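Local atomic coordinates of Low molecular weight phosphotyrosine phosphatase family protein (Streptococcus pyogenes, PDB entry 5GOT), a protein that probably hydrolyses phosphotyrosine in proteins, acting as a low molecular weight protein tyrosine phosphatase. Residues Gly10-Val21 against Ile60-Lys69. Residues are numbered along the deposited sequence; the frame is centred on the assembly and turned at random.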
loop_
_atom_site.group_PDB
_atom_site.type_symbol
_atom_site.label_atom_id
_atom_site.label_comp_id
_atom_site.label_asym_id
_atom_site.label_seq_id
_atom_site.Cartn_x
_atom_site.Cartn_y
_atom_site.Cartn_z
ATOM N N GLY A 10 4.242 -7.797 6.634
ATOM C CA GLY A 10 5.505 -7.305 7.156
ATOM C C GLY A 10 5.925 -5.920 6.712
ATOM O O GLY A 10 6.909 -5.394 7.243
ATOM N N ASN A 11 5.221 -5.313 5.744
ATOM C CA ASN A 11 5.513 -3.937 5.313
ATOM C C ASN A 11 6.961 -3.806 4.823
ATOM O O ASN A 11 7.636 -2.806 5.072
ATOM C CB ASN A 11 5.221 -2.934 6.452
ATOM C CG ASN A 11 5.295 -1.462 6.020
ATOM O OD1 ASN A 11 5.776 -0.608 6.788
ATOM N ND2 ASN A 11 4.785 -1.145 4.821
ATOM N N ILE A 12 7.450 -4.830 4.122
ATOM C CA ILE A 12 8.727 -4.714 3.422
ATOM C C ILE A 12 8.644 -5.115 1.960
ATOM O O ILE A 12 9.530 -4.720 1.185
ATOM C CB ILE A 12 9.849 -5.515 4.136
ATOM C CG1 ILE A 12 9.599 -7.029 4.105
ATOM C CG2 ILE A 12 10.078 -5.028 5.576
ATOM C CD1 ILE A 12 10.806 -7.826 4.664
ATOM N N CYS A 13 7.584 -5.816 1.517
ATOM C CA CYS A 13 7.459 -6.253 0.127
ATOM C C CYS A 13 6.320 -5.527 -0.563
ATOM O O CYS A 13 6.555 -4.511 -1.247
ATOM C CB CYS A 13 7.269 -7.776 0.068
ATOM S SG CYS A 13 8.762 -8.759 0.501
ATOM N N ARG A 14 5.072 -6.003 -0.457
ATOM C CA ARG A 14 3.996 -5.501 -1.311
ATOM C C ARG A 14 3.539 -4.107 -0.894
ATOM O O ARG A 14 3.386 -3.217 -1.744
ATOM C CB ARG A 14 2.809 -6.471 -1.292
ATOM C CG ARG A 14 2.962 -7.686 -2.183
ATOM C CD ARG A 14 1.823 -8.679 -1.971
ATOM N NE ARG A 14 1.759 -9.088 -0.573
ATOM C CZ ARG A 14 0.903 -9.983 -0.094
ATOM N NH1 ARG A 14 0.033 -10.564 -0.900
ATOM N NH2 ARG A 14 0.927 -10.292 1.199
ATOM N N SER A 15 3.297 -3.891 0.405
ATOM C CA SER A 15 2.687 -2.616 0.764
ATOM C C SER A 15 3.625 -1.429 0.538
ATOM O O SER A 15 3.147 -0.377 0.088
ATOM C CB SER A 15 2.168 -2.617 2.212
ATOM O OG SER A 15 3.160 -2.983 3.153
ATOM N N PRO A 16 4.947 -1.520 0.809
ATOM C CA PRO A 16 5.813 -0.390 0.418
ATOM C C PRO A 16 5.834 -0.173 -1.078
ATOM O O PRO A 16 5.918 0.974 -1.547
ATOM C CB PRO A 16 7.205 -0.785 0.945
ATOM C CG PRO A 16 6.990 -1.886 1.877
ATOM C CD PRO A 16 5.727 -2.594 1.452
ATOM N N MET A 17 5.773 -1.250 -1.857
ATOM C CA MET A 17 5.742 -1.063 -3.301
ATOM C C MET A 17 4.528 -0.233 -3.706
ATOM O O MET A 17 4.645 0.697 -4.512
ATOM C CB MET A 17 5.740 -2.408 -4.025
ATOM C CG MET A 17 6.084 -2.270 -5.515
ATOM S SD MET A 17 5.867 -3.793 -6.428
ATOM C CE MET A 17 7.149 -4.788 -5.659
ATOM N N ALA A 18 3.366 -0.521 -3.111
ATOM C CA ALA A 18 2.159 0.235 -3.440
ATOM C C ALA A 18 2.303 1.693 -3.027
ATOM O O ALA A 18 1.939 2.596 -3.794
ATOM C CB ALA A 18 0.933 -0.399 -2.772
ATOM N N GLU A 19 2.861 1.940 -1.832
ATOM C CA GLU A 19 3.080 3.304 -1.357
ATOM C C GLU A 19 3.801 4.139 -2.402
ATOM O O GLU A 19 3.306 5.182 -2.841
ATOM C CB GLU A 19 3.880 3.299 -0.046
ATOM C CG GLU A 19 4.336 4.695 0.384
ATOM C CD GLU A 19 5.065 4.733 1.729
ATOM O OE1 GLU A 19 5.160 3.698 2.424
ATOM O OE2 GLU A 19 5.552 5.821 2.092
ATOM N N PHE A 20 4.964 3.661 -2.852
ATOM C CA PHE A 20 5.786 4.502 -3.710
ATOM C C PHE A 20 5.320 4.479 -5.159
ATOM O O PHE A 20 5.487 5.481 -5.862
ATOM C CB PHE A 20 7.258 4.113 -3.536
ATOM C CG PHE A 20 7.756 4.388 -2.144
ATOM C CD1 PHE A 20 7.883 5.697 -1.696
ATOM C CD2 PHE A 20 8.010 3.355 -1.254
ATOM C CE1 PHE A 20 8.296 5.973 -0.385
ATOM C CE2 PHE A 20 8.443 3.614 0.050
ATOM C CZ PHE A 20 8.582 4.929 0.486
ATOM N N VAL A 21 4.707 3.390 -5.627
ATOM C CA VAL A 21 4.077 3.438 -6.943
ATOM C C VAL A 21 2.908 4.425 -6.925
ATOM O O VAL A 21 2.771 5.267 -7.819
ATOM C CB VAL A 21 3.636 2.034 -7.397
ATOM C CG1 VAL A 21 2.839 2.120 -8.696
ATOM C CG2 VAL A 21 4.851 1.123 -7.599
ATOM N N ILE A 60 11.212 4.554 -9.991
ATOM C CA ILE A 60 10.175 5.032 -9.091
ATOM C C ILE A 60 10.864 5.487 -7.814
ATOM O O ILE A 60 11.457 4.677 -7.092
ATOM C CB ILE A 60 9.118 3.953 -8.826
ATOM C CG1 ILE A 60 8.442 3.596 -10.147
ATOM C CG2 ILE A 60 8.108 4.437 -7.788
ATOM C CD1 ILE A 60 7.145 2.922 -10.004
ATOM N N ASN A 61 10.815 6.791 -7.554
ATOM C CA ASN A 61 11.453 7.331 -6.365
ATOM C C ASN A 61 10.877 6.672 -5.121
ATOM O O ASN A 61 9.691 6.329 -5.076
ATOM C CB ASN A 61 11.260 8.847 -6.289
ATOM C CG ASN A 61 11.964 9.585 -7.416
ATOM O OD1 ASN A 61 12.872 9.050 -8.054
ATOM N ND2 ASN A 61 11.547 10.825 -7.663
ATOM N N TYR A 62 11.731 6.466 -4.120
ATOM C CA TYR A 62 11.255 6.020 -2.823
ATOM C C TYR A 62 12.186 6.535 -1.740
ATOM O O TYR A 62 13.322 6.938 -2.004
ATOM C CB TYR A 62 11.121 4.497 -2.741
ATOM C CG TYR A 62 12.404 3.701 -2.837
ATOM C CD1 TYR A 62 12.883 3.273 -4.070
ATOM C CD2 TYR A 62 13.122 3.348 -1.693
ATOM C CE1 TYR A 62 14.050 2.520 -4.170
ATOM C CE2 TYR A 62 14.294 2.590 -1.784
ATOM C CZ TYR A 62 14.748 2.185 -3.026
ATOM O OH TYR A 62 15.899 1.436 -3.138
ATOM N N ASP A 63 11.678 6.507 -0.511
ATOM C CA ASP A 63 12.387 7.014 0.659
ATOM C C ASP A 63 13.275 5.896 1.180
ATOM O O ASP A 63 12.775 4.913 1.739
ATOM C CB ASP A 63 11.387 7.479 1.719
ATOM C CG ASP A 63 12.029 8.277 2.850
ATOM O OD1 ASP A 63 13.260 8.185 3.061
ATOM O OD2 ASP A 63 11.282 9.002 3.542
ATOM N N ILE A 64 14.593 6.041 1.000
ATOM C CA ILE A 64 15.523 5.010 1.451
ATOM C C ILE A 64 15.469 4.826 2.958
ATOM O O ILE A 64 15.890 3.786 3.475
ATOM C CB ILE A 64 16.967 5.335 1.000
ATOM C CG1 ILE A 64 17.462 6.634 1.654
ATOM C CG2 ILE A 64 17.038 5.424 -0.516
ATOM C CD1 ILE A 64 18.966 6.849 1.528
ATOM N N THR A 65 14.960 5.809 3.684
ATOM C CA THR A 65 14.824 5.670 5.127
ATOM C C THR A 65 13.606 4.850 5.538
ATOM O O THR A 65 13.441 4.590 6.735
ATOM C CB THR A 65 14.763 7.055 5.781
ATOM O OG1 THR A 65 13.549 7.722 5.405
ATOM C CG2 THR A 65 15.952 7.898 5.334
ATOM N N LYS A 66 12.758 4.432 4.587
ATOM C CA LYS A 66 11.535 3.717 4.939
ATOM C C LYS A 66 11.863 2.386 5.606
ATOM O O LYS A 66 12.723 1.634 5.135
ATOM C CB LYS A 66 10.662 3.488 3.698
ATOM C CG LYS A 66 9.539 2.456 3.904
ATOM C CD LYS A 66 8.459 2.919 4.879
ATOM C CE LYS A 66 7.380 1.849 5.044
ATOM N NZ LYS A 66 6.484 2.096 6.221
ATOM N N CYS A 67 11.179 2.112 6.711
ATOM C CA CYS A 67 11.315 0.884 7.479
ATOM C C CYS A 67 9.929 0.338 7.807
ATOM O O CYS A 67 8.946 1.081 7.874
ATOM C CB CYS A 67 12.102 1.116 8.781
ATOM S SG CYS A 67 13.864 1.569 8.520
ATOM N N SER A 68 9.870 -0.974 8.019
ATOM C CA SER A 68 8.629 -1.639 8.380
ATOM C C SER A 68 8.080 -1.054 9.673
ATOM O O SER A 68 8.802 -0.932 10.665
ATOM C CB SER A 68 8.868 -3.132 8.545
ATOM O OG SER A 68 7.708 -3.776 9.030
ATOM N N LYS A 69 6.798 -0.686 9.659
ATOM C CA LYS A 69 6.138 -0.073 10.812
ATOM C C LYS A 69 4.761 -0.705 10.988
ATOM O O LYS A 69 3.971 -0.754 10.036
ATOM C CB LYS A 69 6.019 1.449 10.631
ATOM C CG LYS A 69 5.369 2.199 11.805
ATOM C CD LYS A 69 5.456 3.721 11.630
ATOM C CE LYS A 69 4.567 4.457 12.681
ATOM N NZ LYS A 69 4.775 5.962 12.738
HETATM O O HOH W 1 5.141 4.494 4.977
HETATM O O HOH W 2 7.385 7.581 -5.616
#
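N11 and K66 meet at about a right angle. N11 OD1 accepts two bonds, both in its carbonyl plane and on lone pairs: from K66 NZ at 2.9 Å and from the backbone K69 N at 3.0 Å. CG of N11 lies anti to the backbone N (chi1 -171°), which carries the amide towards 60-69. The other end of the amide, ND2, donates to S15 OG at 3.0 Å, with the hydroxyl close to the amide plane. Both ends are thus held and the rotation of the amide is fixed. K66 NZ also donates to C67 O, from above that carbonyl plane, and to S35 O in strand 31-37. S35 OG bonds to both N11 ND2 and E19 OE1. At the far end of the contact, S68 OG donates to G10 O.

The tight apolar part is at F20. Y62 CB sits over one ring face, 3.5 Å from the F20 ring centroid, a CH-pi contact. E19 CG covers the opposite face, and K66 CB comes to the ring edge. Further along, I60 CD1 packs on V21 CG2 at 3.8 Å.

The looser side is bridged by water. One water joins E19 OE1 to K66 NZ, which lie 4.3 Å apart; E19 OE2 pairs with K23. A second water donates to both F20 O and N61 O. The type I turn D63-K66, exposed at D63 to T65, lies on this side. There D63 OD1 accepts from T65 N, an Asx turn.

C13 occupies the N-cap position of helix 14-23. G10 to S15 belong to the C-X5-R-S phosphate-binding P-loop of the family. The contact therefore ties the P-loop and its following helix to the connection between helices 49-57 and 73-78, and the N11-S15 bond is characteristic of the low molecular weight phosphatase P-loop.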